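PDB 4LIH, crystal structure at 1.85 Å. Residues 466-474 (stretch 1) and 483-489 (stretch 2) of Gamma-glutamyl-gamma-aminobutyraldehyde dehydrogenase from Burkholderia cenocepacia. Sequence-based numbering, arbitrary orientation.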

# COMPACT_ATOMS: atom_id res chain seq x y z
N GLY A 466 16.54 19.28 4.34
CA GLY A 466 17.01 18.19 3.51
C GLY A 466 16.48 18.18 2.09
O GLY A 466 16.18 19.25 1.49
N GLY A 467 16.40 16.97 1.55
CA GLY A 467 16.00 16.81 0.15
C GLY A 467 15.36 15.47 -0.14
O GLY A 467 15.41 15.01 -1.29
N ASP A 468 14.72 14.87 0.86
CA ASP A 468 14.35 13.49 0.79
C ASP A 468 13.30 13.29 -0.30
O ASP A 468 12.30 14.02 -0.39
CB ASP A 468 13.85 13.02 2.14
CG ASP A 468 13.91 11.53 2.29
OD1 ASP A 468 13.09 10.81 1.69
OD2 ASP A 468 14.82 11.07 2.99
N MET A 469 13.53 12.29 -1.13
CA MET A 469 12.62 11.94 -2.23
C MET A 469 11.33 11.31 -1.76
O MET A 469 10.38 11.18 -2.55
CB MET A 469 13.42 10.99 -3.22
CG MET A 469 13.05 11.04 -4.70
SD MET A 469 12.92 12.70 -5.38
CE MET A 469 14.36 13.53 -4.86
N ASN A 470 11.22 10.91 -0.50
CA ASN A 470 9.93 10.38 -0.00
C ASN A 470 8.80 11.39 0.21
O ASN A 470 7.63 11.00 0.46
CB ASN A 470 10.15 9.57 1.27
CG ASN A 470 10.78 8.21 0.99
OD1 ASN A 470 10.09 7.25 0.68
ND2 ASN A 470 12.07 8.11 1.24
N PHE A 471 9.10 12.68 0.12
CA PHE A 471 8.08 13.67 0.50
C PHE A 471 7.53 14.35 -0.75
O PHE A 471 8.21 15.21 -1.29
CB PHE A 471 8.73 14.71 1.44
CG PHE A 471 9.16 14.16 2.76
CD1 PHE A 471 8.27 13.55 3.60
CD2 PHE A 471 10.51 14.23 3.14
CE1 PHE A 471 8.68 13.06 4.83
CE2 PHE A 471 10.92 13.76 4.36
CZ PHE A 471 10.01 13.19 5.23
N PRO A 472 6.29 13.99 -1.19
CA PRO A 472 5.72 14.74 -2.32
C PRO A 472 5.69 16.23 -2.02
O PRO A 472 5.57 16.59 -0.87
CB PRO A 472 4.29 14.20 -2.42
CG PRO A 472 3.97 13.64 -1.05
CD PRO A 472 5.26 13.14 -0.51
N PHE A 473 5.81 17.04 -3.06
CA PHE A 473 6.13 18.45 -3.01
C PHE A 473 5.29 19.15 -4.09
O PHE A 473 5.31 18.76 -5.24
CB PHE A 473 7.64 18.60 -3.29
CG PHE A 473 8.09 20.00 -3.42
CD1 PHE A 473 7.75 20.75 -4.53
CD2 PHE A 473 8.78 20.59 -2.39
CE1 PHE A 473 8.15 22.07 -4.63
CE2 PHE A 473 9.19 21.93 -2.48
CZ PHE A 473 8.88 22.65 -3.61
N GLY A 474 4.51 20.15 -3.69
CA GLY A 474 3.67 20.85 -4.66
C GLY A 474 2.56 21.62 -3.97
O GLY A 474 2.50 21.67 -2.78
N ARG A 483 2.25 16.56 -7.59
CA ARG A 483 3.39 16.57 -6.75
C ARG A 483 4.65 16.09 -7.53
O ARG A 483 4.63 15.15 -8.33
CB ARG A 483 3.15 15.70 -5.53
CG ARG A 483 1.91 16.06 -4.70
CD ARG A 483 2.23 17.33 -3.98
NE ARG A 483 1.22 17.81 -3.07
CZ ARG A 483 0.25 18.65 -3.39
NH1 ARG A 483 0.11 19.09 -4.62
NH2 ARG A 483 -0.55 19.06 -2.44
N ASP A 484 5.77 16.70 -7.21
CA ASP A 484 7.09 16.20 -7.50
C ASP A 484 7.70 15.46 -6.31
O ASP A 484 7.24 15.63 -5.15
CB ASP A 484 7.98 17.38 -7.95
CG ASP A 484 7.67 17.89 -9.38
OD1 ASP A 484 6.88 17.32 -10.17
OD2 ASP A 484 8.28 18.94 -9.75
N LYS A 485 8.71 14.61 -6.59
CA LYS A 485 9.27 13.69 -5.61
C LYS A 485 8.21 12.64 -5.14
O LYS A 485 6.99 12.83 -5.33
CB LYS A 485 9.87 14.43 -4.40
CG LYS A 485 10.80 15.60 -4.72
CD LYS A 485 11.73 15.95 -3.55
CE LYS A 485 10.99 16.46 -2.33
NZ LYS A 485 11.94 16.69 -1.22
N SER A 486 8.70 11.55 -4.56
CA SER A 486 7.92 10.46 -3.99
C SER A 486 7.30 9.66 -5.10
O SER A 486 7.33 10.09 -6.27
CB SER A 486 6.80 10.96 -3.07
OG SER A 486 5.64 11.32 -3.78
N LEU A 487 6.73 8.53 -4.73
CA LEU A 487 6.09 7.65 -5.71
C LEU A 487 4.91 8.33 -6.36
O LEU A 487 4.57 8.02 -7.50
CB LEU A 487 5.63 6.33 -5.09
CG LEU A 487 6.78 5.45 -4.59
CD1 LEU A 487 6.13 4.28 -3.86
CD2 LEU A 487 7.62 4.98 -5.73
N HIS A 488 4.32 9.29 -5.65
CA HIS A 488 3.18 10.08 -6.12
C HIS A 488 3.54 10.91 -7.35
O HIS A 488 2.67 11.27 -8.09
CB HIS A 488 2.69 11.03 -5.02
CG HIS A 488 2.16 10.30 -3.83
ND1 HIS A 488 0.97 9.62 -3.86
CD2 HIS A 488 2.71 10.04 -2.63
CE1 HIS A 488 0.79 9.00 -2.71
NE2 HIS A 488 1.84 9.22 -1.96
N ALA A 489 4.82 11.18 -7.56
CA ALA A 489 5.28 11.88 -8.78
C ALA A 489 4.95 11.08 -10.05
O ALA A 489 4.69 11.66 -11.11
CB ALA A 489 6.76 12.19 -8.68

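How do the two backbones hold each other? They run antiparallel but meet in a single beta bridge, between Phe473 and Asp484. Asp484 N donates to Phe473 O at 2.9 Å with good geometry; the return bond, from Phe473 N to Asp484 O, is also 2.9 Å but weak, its angle at hydrogen only 124°. Each carbonyl also receives a CA-H...O contact: Pro472 CA lies 3.3 Å from Asp484 O, and Arg483 CA lies 3.3 Å from Phe473 O. Farther along, Met469 O and Ser486 N come within 2.6 Å.

What does the long side chain of Lys485 do? Its CA-to-CB bond points toward stretch 1, and the chain reaches on until Lys485 NZ donates a 2.8 Å hydrogen bond to Asp468 O, giving the ammonium a backbone acceptor. On the way its methylenes meet mixed company: Met469 SD sits 3.6 Å from Lys485 CB and Phe473 CB 4.1 Å from Lys485 CE, while Phe471 O lies 3.2 Å from Lys485 CE, the methylene next to the charged nitrogen.

Where do side chains pack without bonding? Pro472 offers a compact ring, with its CB 3.6 Å from Arg483 CB and 3.5 Å from Ser486 OG, while its CG is 4.1 Å from His488 CD2. Beside the bridge, the backbone of Gly474 lies over one face of the Arg483 guanidinium, C to NH1 3.6 Å. A CB on Gly474 would be tight against Arg483 CD, at about 3.2 Å.

Which bonds within each stretch shape these surfaces? A type I turn runs from Asp468 to Phe471, and Asp468 OD1 accepts from both Asn470 N and Asn470 ND2, each at 2.9 Å, tying the side chains to the turn. In stretch 2, Ser486 OG donates to Lys485 O at 2.6 Å and accepts a weak bond from His488 N at 3.1 Å, so its hydroxyl has polar partners even while packed near Pro472.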